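Local coordinates for 4-hydroxy-tetrahydrodipicolinate synthase (Methylacidiphilum fumariolicum SolV, PDB 6T3T), which probably catalyses the condensation of pyruvate with aspartate semialdehyde to 4-hydroxy-tetrahydrodipicolinate, a step of lysine biosynthesis, at residues K22-L27 with A64-K69; N80-A85 with F119-A124; V204-N209 with R242-E247. One frame throughout, in Å; residues are numbered along the deposited sequence.

Contact 1: residues K22-L27 with A64-K69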
loop_
_atom_site.group_PDB
_atom_site.type_symbol
_atom_site.label_atom_id
_atom_site.label_comp_id
_atom_site.label_asym_id
_atom_site.label_seq_id
_atom_site.Cartn_x
_atom_site.Cartn_y
_atom_site.Cartn_z
ATOM N N LYS A 22 -38.778 -6.038 18.065
ATOM C CA LYS A 22 -39.524 -6.882 17.147
ATOM C C LYS A 22 -38.685 -7.245 15.923
ATOM O O LYS A 22 -38.671 -8.402 15.489
ATOM C CB LYS A 22 -40.821 -6.190 16.748
ATOM C CG LYS A 22 -41.724 -7.053 15.870
ATOM C CD LYS A 22 -42.206 -8.307 16.612
ATOM C CE LYS A 22 -42.203 -9.559 15.715
ATOM N NZ LYS A 22 -40.838 -10.189 15.673
ATOM N N ALA A 23 -37.974 -6.267 15.353
ATOM C CA ALA A 23 -37.127 -6.548 14.195
ATOM C C ALA A 23 -36.016 -7.516 14.565
ATOM O O ALA A 23 -35.670 -8.410 13.784
ATOM C CB ALA A 23 -36.547 -5.258 13.642
ATOM N N LEU A 24 -35.447 -7.346 15.753
ATOM C CA LEU A 24 -34.399 -8.247 16.209
ATOM C C LEU A 24 -34.927 -9.669 16.342
ATOM O O LEU A 24 -34.271 -10.626 15.914
ATOM C CB LEU A 24 -33.827 -7.746 17.539
ATOM C CG LEU A 24 -32.684 -8.544 18.160
ATOM C CD1 LEU A 24 -31.493 -8.640 17.216
ATOM C CD2 LEU A 24 -32.287 -7.922 19.477
ATOM N N GLU A 25 -36.094 -9.828 16.972
ATOM C CA GLU A 25 -36.694 -11.144 17.100
ATOM C C GLU A 25 -36.932 -11.761 15.730
ATOM O O GLU A 25 -36.657 -12.943 15.514
ATOM C CB GLU A 25 -38.002 -11.058 17.890
ATOM C CG GLU A 25 -37.824 -10.616 19.324
ATOM C CD GLU A 25 -39.125 -10.155 19.995
ATOM O OE1 GLU A 25 -40.210 -10.248 19.374
ATOM O OE2 GLU A 25 -39.051 -9.679 21.150
ATOM N N ARG A 26 -37.498 -10.993 14.798
ATOM C CA ARG A 26 -37.775 -11.592 13.497
ATOM C C ARG A 26 -36.487 -12.017 12.815
ATOM O O ARG A 26 -36.434 -13.084 12.195
ATOM C CB ARG A 26 -38.578 -10.665 12.584
ATOM C CG ARG A 26 -39.176 -11.497 11.410
ATOM C CD ARG A 26 -40.249 -10.800 10.541
ATOM N NE ARG A 26 -41.481 -10.436 11.256
ATOM C CZ ARG A 26 -42.366 -11.301 11.767
ATOM N NH1 ARG A 26 -42.169 -12.614 11.676
ATOM N NH2 ARG A 26 -43.453 -10.844 12.388
ATOM N N LEU A 27 -35.452 -11.175 12.880
ATOM C CA LEU A 27 -34.185 -11.501 12.227
ATOM C C LEU A 27 -33.552 -12.738 12.854
ATOM O O LEU A 27 -33.036 -13.616 12.145
ATOM C CB LEU A 27 -33.254 -10.287 12.269
ATOM C CG LEU A 27 -31.820 -10.321 11.744
ATOM C CD1 LEU A 27 -31.686 -10.029 10.229
ATOM C CD2 LEU A 27 -31.003 -9.318 12.547
ATOM N N ALA A 64 -29.492 -13.310 23.632
ATOM C CA ALA A 64 -29.484 -14.534 24.430
ATOM C C ALA A 64 -30.892 -14.940 24.799
ATOM O O ALA A 64 -31.248 -16.116 24.698
ATOM C CB ALA A 64 -28.634 -14.382 25.693
ATOM N N GLU A 65 -31.718 -13.975 25.225
ATOM C CA GLU A 65 -33.080 -14.314 25.616
ATOM C C GLU A 65 -33.875 -14.875 24.449
ATOM O O GLU A 65 -34.541 -15.905 24.600
ATOM C CB GLU A 65 -33.792 -13.096 26.175
ATOM C CG GLU A 65 -33.394 -12.829 27.587
ATOM C CD GLU A 65 -33.710 -11.426 27.978
ATOM O OE1 GLU A 65 -33.235 -11.005 29.048
ATOM O OE2 GLU A 65 -34.443 -10.755 27.220
ATOM N N ILE A 66 -33.776 -14.239 23.269
ATOM C CA ILE A 66 -34.542 -14.691 22.102
ATOM C C ILE A 66 -34.060 -16.056 21.636
ATOM O O ILE A 66 -34.861 -16.972 21.441
ATOM C CB ILE A 66 -34.463 -13.661 20.958
ATOM C CG1 ILE A 66 -35.292 -12.414 21.290
ATOM C CG2 ILE A 66 -34.928 -14.274 19.644
ATOM C CD1 ILE A 66 -34.641 -11.115 20.772
ATOM N N VAL A 67 -32.741 -16.225 21.516
ATOM C CA VAL A 67 -32.171 -17.448 20.967
ATOM C C VAL A 67 -32.410 -18.606 21.913
ATOM O O VAL A 67 -32.635 -19.735 21.465
ATOM C CB VAL A 67 -30.670 -17.253 20.662
ATOM C CG1 VAL A 67 -29.978 -18.595 20.376
ATOM C CG2 VAL A 67 -30.499 -16.346 19.458
ATOM N N GLU A 68 -32.387 -18.356 23.227
ATOM C CA GLU A 68 -32.616 -19.406 24.238
ATOM C C GLU A 68 -31.852 -20.690 23.915
ATOM O O GLU A 68 -32.408 -21.799 23.926
ATOM C CB GLU A 68 -34.121 -19.704 24.379
ATOM C CG GLU A 68 -34.579 -20.322 25.738
ATOM C CD GLU A 68 -36.106 -20.452 25.863
ATOM O OE1 GLU A 68 -36.624 -21.362 26.559
ATOM O OE2 GLU A 68 -36.810 -19.648 25.228
ATOM N N LYS A 69 -30.560 -20.524 23.635
ATOM C CA LYS A 69 -29.577 -21.588 23.464
ATOM C C LYS A 69 -29.829 -22.486 22.256
ATOM O O LYS A 69 -29.183 -23.523 22.130
ATOM C CB LYS A 69 -29.467 -22.445 24.734
ATOM C CG LYS A 69 -28.977 -21.651 25.937
ATOM C CD LYS A 69 -27.501 -21.905 26.180
ATOM C CE LYS A 69 -27.313 -23.028 27.214
ATOM N NZ LYS A 69 -25.858 -23.250 27.502
#

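Contact 2: residues N80-A85 with F119-A124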
loop_
_atom_site.group_PDB
_atom_site.type_symbol
_atom_site.label_atom_id
_atom_site.label_comp_id
_atom_site.label_asym_id
_atom_site.label_seq_id
_atom_site.Cartn_x
_atom_site.Cartn_y
_atom_site.Cartn_z
ATOM N N ASN A 80 -10.344 -1.094 22.246
ATOM C CA ASN A 80 -8.925 -0.752 22.238
ATOM C C ASN A 80 -8.425 -0.394 23.635
ATOM O O ASN A 80 -7.277 0.031 23.783
ATOM C CB ASN A 80 -8.634 0.386 21.253
ATOM C CG ASN A 80 -9.349 1.664 21.613
ATOM O OD1 ASN A 80 -10.119 1.715 22.579
ATOM N ND2 ASN A 80 -9.090 2.714 20.842
ATOM N N SER A 81 -9.286 -0.518 24.642
ATOM C CA SER A 81 -8.906 -0.502 26.048
ATOM C C SER A 81 -9.022 -1.916 26.600
ATOM O O SER A 81 -10.119 -2.504 26.602
ATOM C CB SER A 81 -9.795 0.443 26.849
ATOM O OG SER A 81 -9.652 0.169 28.236
ATOM N N THR A 82 -7.897 -2.452 27.076
ATOM C CA THR A 82 -7.901 -3.798 27.629
ATOM C C THR A 82 -8.864 -3.895 28.806
ATOM O O THR A 82 -9.618 -4.859 28.917
ATOM C CB THR A 82 -6.479 -4.179 28.031
ATOM O OG1 THR A 82 -5.611 -4.012 26.896
ATOM C CG2 THR A 82 -6.391 -5.608 28.552
ATOM N N ALA A 83 -8.870 -2.889 29.685
ATOM C CA ALA A 83 -9.793 -2.921 30.817
ATOM C C ALA A 83 -11.248 -2.947 30.361
ATOM O O ALA A 83 -12.046 -3.738 30.871
ATOM C CB ALA A 83 -9.533 -1.723 31.734
ATOM N N GLU A 84 -11.610 -2.113 29.379
ATOM C CA GLU A 84 -12.999 -2.100 28.927
ATOM C C GLU A 84 -13.387 -3.411 28.259
ATOM O O GLU A 84 -14.548 -3.833 28.358
ATOM C CB GLU A 84 -13.285 -0.948 27.977
ATOM C CG GLU A 84 -14.783 -0.871 27.710
ATOM C CD GLU A 84 -15.192 0.173 26.673
ATOM O OE1 GLU A 84 -14.340 0.609 25.867
ATOM O OE2 GLU A 84 -16.385 0.573 26.683
ATOM N N ALA A 85 -12.447 -4.038 27.532
ATOM C CA ALA A 85 -12.720 -5.341 26.934
ATOM C C ALA A 85 -12.949 -6.396 28.013
ATOM O O ALA A 85 -13.819 -7.258 27.879
ATOM C CB ALA A 85 -11.570 -5.755 26.000
ATOM N N PHE A 119 -4.634 -9.534 24.638
ATOM C CA PHE A 119 -5.485 -10.710 24.517
ATOM C C PHE A 119 -5.242 -11.689 25.667
ATOM O O PHE A 119 -6.202 -12.253 26.207
ATOM C CB PHE A 119 -5.281 -11.377 23.150
ATOM C CG PHE A 119 -5.893 -10.595 21.979
ATOM C CD1 PHE A 119 -7.267 -10.413 21.891
ATOM C CD2 PHE A 119 -5.097 -10.076 20.966
ATOM C CE1 PHE A 119 -7.839 -9.708 20.826
ATOM C CE2 PHE A 119 -5.669 -9.363 19.880
ATOM C CZ PHE A 119 -7.040 -9.166 19.837
ATOM N N SER A 120 -3.983 -11.835 26.126
ATOM C CA SER A 120 -3.731 -12.738 27.255
ATOM C C SER A 120 -4.458 -12.275 28.513
ATOM O O SER A 120 -5.025 -13.097 29.241
ATOM C CB SER A 120 -2.243 -12.868 27.551
ATOM O OG SER A 120 -1.556 -13.442 26.460
ATOM N N ALA A 121 -4.456 -10.975 28.779
ATOM C CA ALA A 121 -5.121 -10.464 29.967
ATOM C C ALA A 121 -6.621 -10.723 29.914
ATOM O O ALA A 121 -7.217 -11.072 30.930
ATOM C CB ALA A 121 -4.842 -8.971 30.129
ATOM N N ILE A 122 -7.245 -10.549 28.733
ATOM C CA ILE A 122 -8.681 -10.809 28.582
ATOM C C ILE A 122 -8.967 -12.299 28.712
ATOM O O ILE A 122 -9.896 -12.710 29.415
ATOM C CB ILE A 122 -9.212 -10.271 27.239
ATOM C CG1 ILE A 122 -8.940 -8.772 27.084
ATOM C CG2 ILE A 122 -10.737 -10.587 27.113
ATOM C CD1 ILE A 122 -8.995 -8.267 25.614
ATOM N N ALA A 123 -8.161 -13.132 28.046
ATOM C CA ALA A 123 -8.350 -14.572 28.154
ATOM C C ALA A 123 -8.267 -15.043 29.605
ATOM O O ALA A 123 -9.080 -15.869 30.046
ATOM C CB ALA A 123 -7.307 -15.292 27.303
ATOM N N ALA A 124 -7.294 -14.525 30.358
ATOM C CA ALA A 124 -7.126 -14.921 31.757
ATOM C C ALA A 124 -8.283 -14.474 32.642
ATOM O O ALA A 124 -8.488 -15.042 33.724
ATOM C CB ALA A 124 -5.824 -14.346 32.304
#

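Contact 3: residues V204-N209 with R242-E247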
loop_
_atom_site.group_PDB
_atom_site.type_symbol
_atom_site.label_atom_id
_atom_site.label_comp_id
_atom_site.label_asym_id
_atom_site.label_seq_id
_atom_site.Cartn_x
_atom_site.Cartn_y
_atom_site.Cartn_z
ATOM N N VAL A 204 -17.677 -15.954 9.741
ATOM C CA VAL A 204 -18.505 -14.964 10.397
ATOM C C VAL A 204 -18.967 -14.018 9.296
ATOM O O VAL A 204 -18.183 -13.208 8.787
ATOM C CB VAL A 204 -17.748 -14.224 11.505
ATOM C CG1 VAL A 204 -18.684 -13.224 12.197
ATOM C CG2 VAL A 204 -17.163 -15.218 12.516
ATOM N N SER A 205 -20.239 -14.125 8.939
ATOM C CA SER A 205 -20.761 -13.659 7.670
ATOM C C SER A 205 -21.623 -12.416 7.826
ATOM O O SER A 205 -22.354 -12.271 8.806
ATOM C CB SER A 205 -21.586 -14.767 7.013
ATOM O OG SER A 205 -22.378 -14.246 5.995
ATOM N N VAL A 206 -21.519 -11.525 6.844
ATOM C CA VAL A 206 -22.462 -10.428 6.687
ATOM C C VAL A 206 -23.612 -10.825 5.793
ATOM O O VAL A 206 -24.760 -10.530 6.111
ATOM C CB VAL A 206 -21.762 -9.180 6.113
ATOM C CG1 VAL A 206 -22.807 -8.058 5.845
ATOM C CG2 VAL A 206 -20.654 -8.713 7.028
ATOM N N ALA A 207 -23.305 -11.487 4.660
ATOM C CA ALA A 207 -24.337 -11.799 3.673
ATOM C C ALA A 207 -25.436 -12.678 4.257
ATOM O O ALA A 207 -26.582 -12.593 3.814
ATOM C CB ALA A 207 -23.734 -12.512 2.461
ATOM N N SER A 208 -25.099 -13.516 5.250
ATOM C CA SER A 208 -26.061 -14.431 5.844
ATOM C C SER A 208 -27.204 -13.713 6.552
ATOM O O SER A 208 -28.202 -14.367 6.859
ATOM C CB SER A 208 -25.352 -15.367 6.822
ATOM O OG SER A 208 -24.678 -14.651 7.850
ATOM N N ASN A 209 -27.064 -12.406 6.821
ATOM C CA ASN A 209 -28.167 -11.578 7.308
ATOM C C ASN A 209 -29.337 -11.608 6.345
ATOM O O ASN A 209 -30.507 -11.550 6.756
ATOM C CB ASN A 209 -27.716 -10.129 7.464
ATOM C CG ASN A 209 -27.058 -9.852 8.778
ATOM O OD1 ASN A 209 -27.714 -9.806 9.825
ATOM N ND2 ASN A 209 -25.736 -9.652 8.743
ATOM N N ARG A 242 -19.680 -8.654 -3.156
ATOM C CA ARG A 242 -18.987 -7.432 -3.549
ATOM C C ARG A 242 -19.776 -6.182 -3.155
ATOM O O ARG A 242 -19.237 -5.252 -2.541
ATOM C CB ARG A 242 -18.757 -7.496 -5.066
ATOM C CG ARG A 242 -17.757 -6.602 -5.740
ATOM C CD ARG A 242 -18.099 -6.641 -7.266
ATOM N NE ARG A 242 -19.521 -6.304 -7.502
ATOM C CZ ARG A 242 -20.294 -6.793 -8.480
ATOM N NH1 ARG A 242 -21.563 -6.414 -8.561
ATOM N NH2 ARG A 242 -19.814 -7.660 -9.372
ATOM N N ASP A 243 -21.055 -6.129 -3.515
ATOM C CA ASP A 243 -21.827 -4.920 -3.274
ATOM C C ASP A 243 -22.230 -4.737 -1.811
ATOM O O ASP A 243 -22.600 -3.624 -1.427
ATOM C CB ASP A 243 -23.047 -4.902 -4.191
ATOM C CG ASP A 243 -22.662 -4.548 -5.594
ATOM O OD1 ASP A 243 -21.532 -4.039 -5.748
ATOM O OD2 ASP A 243 -23.445 -4.775 -6.535
ATOM N N LEU A 244 -22.133 -5.767 -0.975
ATOM C CA LEU A 244 -22.316 -5.535 0.459
ATOM C C LEU A 244 -21.150 -4.781 1.074
ATOM O O LEU A 244 -21.223 -4.444 2.268
ATOM C CB LEU A 244 -22.504 -6.858 1.186
ATOM C CG LEU A 244 -23.886 -7.473 0.930
ATOM C CD1 LEU A 244 -23.983 -8.794 1.668
ATOM C CD2 LEU A 244 -24.994 -6.513 1.367
ATOM N N MET A 245 -20.080 -4.531 0.291
ATOM C CA MET A 245 -18.974 -3.654 0.679
ATOM C C MET A 245 -18.840 -2.432 -0.232
ATOM O O MET A 245 -17.785 -1.800 -0.240
ATOM C CB MET A 245 -17.645 -4.422 0.672
ATOM C CG MET A 245 -17.430 -5.287 1.878
ATOM S SD MET A 245 -15.834 -6.184 1.882
ATOM C CE MET A 245 -16.060 -7.222 0.471
ATOM N N ILE A 246 -19.890 -2.069 -0.973
ATOM C CA ILE A 246 -19.795 -0.953 -1.918
ATOM C C ILE A 246 -19.467 0.349 -1.186
ATOM O O ILE A 246 -18.783 1.223 -1.728
ATOM C CB ILE A 246 -21.092 -0.852 -2.752
ATOM C CG1 ILE A 246 -20.918 0.072 -3.957
ATOM C CG2 ILE A 246 -22.274 -0.413 -1.889
ATOM C CD1 ILE A 246 -21.988 -0.144 -5.028
ATOM N N GLU A 247 -19.984 0.514 0.034
ATOM C CA GLU A 247 -19.478 1.426 1.051
ATOM C C GLU A 247 -19.359 0.612 2.336
ATOM O O GLU A 247 -19.712 -0.571 2.363
ATOM C CB GLU A 247 -20.377 2.667 1.215
ATOM C CG GLU A 247 -20.570 3.460 -0.105
ATOM C CD GLU A 247 -21.547 4.625 0.005
ATOM O OE1 GLU A 247 -21.698 5.205 1.106
ATOM O OE2 GLU A 247 -22.197 4.948 -1.021
#

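Contact 1: residues K22-L27 with A64-K69
Ile66 lays its CD1 methyl over the aliphatic part of Glu25, and this overlap carries most of the meeting between helices 21-32 and 53-67. Ile66 CD1 stands 3.5 Å from Glu25 CG, with Ile66 CG1 close behind at 3.7 Å from the same methylene. The two side chains cross at about a right angle, meeting at the CG methylene of Glu25 and leaving the carboxylate aside. On the Ile66 side the approach follows from the first torsion: CG1 sits opposite the carbonyl carbon (chi1 -72°), which sends the longer branch across to the other helix. Leu24 adds a looser touch, its CG 4.2 Å from Ile66 CD1; its side chain also packs on Leu59 and Leu62 of helix 53-67, extending the apolar seam along that helix. No hydrogen bond links the two segments. The carboxylate of Glu25 turns back within its own helix, where Glu25 OE1 makes a long salt bridge of 3.8 Å with Lys22 NZ, one turn earlier. Beyond Ile66 the helix 53-67 runs out: Glu68 takes a positive phi, and Arg70 folds back to donate from NH2 to Ile66 O and from NE to Val67 O, occupying two carbonyls at the helix end. Ala64 and Val67 face strand 72-76 through Ile73. Two neighbouring outer helices, following strands 5-9 and 38-40 and meeting through aliphatic side chains, are the usual arrangement in the outer layer of a TIM barrel.

Contact 2: residues N80-A85 with F119-A124
Thr82, in the first turn of helix 82-95, touches helix 112-125 through its CG2 methyl, which rests 4.0 Å from Ala121 CB. The run up to it begins with Asn80, tied by its ND2 to Tyr106 O and by its O to Asn108 ND2, the residues before and after Tyr107 in the chain, a predicted member of the catalytic proton relay. Ser81 caps the helix, its OG accepting from Glu84 N at 3.2 Å in a nearly straight bond (169°). Pro49 and Leu269 of the second subunit pack on Ser81 and Thr82 respectively, so the helix start borders a subunit interface. With OG1 beside the backbone N (chi1 -55°), the CG2 methyl of Thr82 stands anti to that N and faces helix 112-125, where it also lies 4.3 Å from Ile122 CG1. The hydroxyl is hydrogen-bonded to His118 ND1, so one residue gives an apolar branch and a polar one to the same neighbouring helix. The helices are successive outer ones of the TIM barrel, following strands 72-76 and 99-103, and Ile122 also packs inward on Leu102 of the latter strand. One turn on from Thr82, Ala85 points at helix 112-125: Ala85 CB meets Ile122 CD1 at 3.6 Å and Ile122 CG1 at 4.1 Å, the small alanine receiving the long branch of the isoleucine.

Contact 3: residues V204-N209 with R242-E247
Leu244 reaches across end-on, one terminal methyl leading, to the backbone of 204-209. Its CD1 lies 3.6 Å from Ala207 CA and 3.8 Å from Ala207 CB, so the methyl sits against the alpha carbon as much as against the side chain. The chain beyond CB is extended (chi2 179°), putting CD1 anti to CA, toward Ala207. Val206 also directs its CB toward the other segment but only grazes it, its CG1 4.4 Å from Leu244 CD1; Val253 of helix 251-259 packs on both these side chains. Residues 204-205 end the last strand of the TIM barrel and 206-209 run on from its C-terminal end, where such enzymes keep their active site. Val204 is a predicted pyruvate-binding residue, and the Val206 side chain lies about 4 Å from that of Thr45, another such residue, and about 5 Å from a bound sulfate ion, probably from the crystallisation liquor. The bend is held by polar bonds: Ser205 OG accepts from Ser208 N at 2.9 Å, an ST motif, while Asp189 takes Val206 N and Ala207 N on one carboxylate oxygen. Val206 O accepts from Asn209 N and also, on a lone pair in the carbonyl plane, from Asn209 ND2 at 2.9 Å. In 242-247, Arg242 NH1 forms a salt bridge of 3.2 Å with Asp243 OD2, entering from above the carboxylate plane; Thr285 OG1 binds the same oxygen.

The three contacts follow one another along the chain in the order 1, 2, 3, without overlap. Contacts 1 and 2 each join two successive outer helices of the same eight-stranded parallel barrel, yet their centres lie 28 Å apart and their nearest atoms about 17 Å. Contact 3 joins the loop after the last barrel strand, 202-205, to the turn around Leu244 that follows helix 227-243, on the opposite side of the chain's centre from contact 2. Because the barrel closes on itself, contacts 1 and 3 touch, Leu27 CD1 packing 4.0 Å from Asn209 O: the first outer helix meets the loop after the eighth strand. That loop continues from Val204, a predicted pyruvate-binding residue.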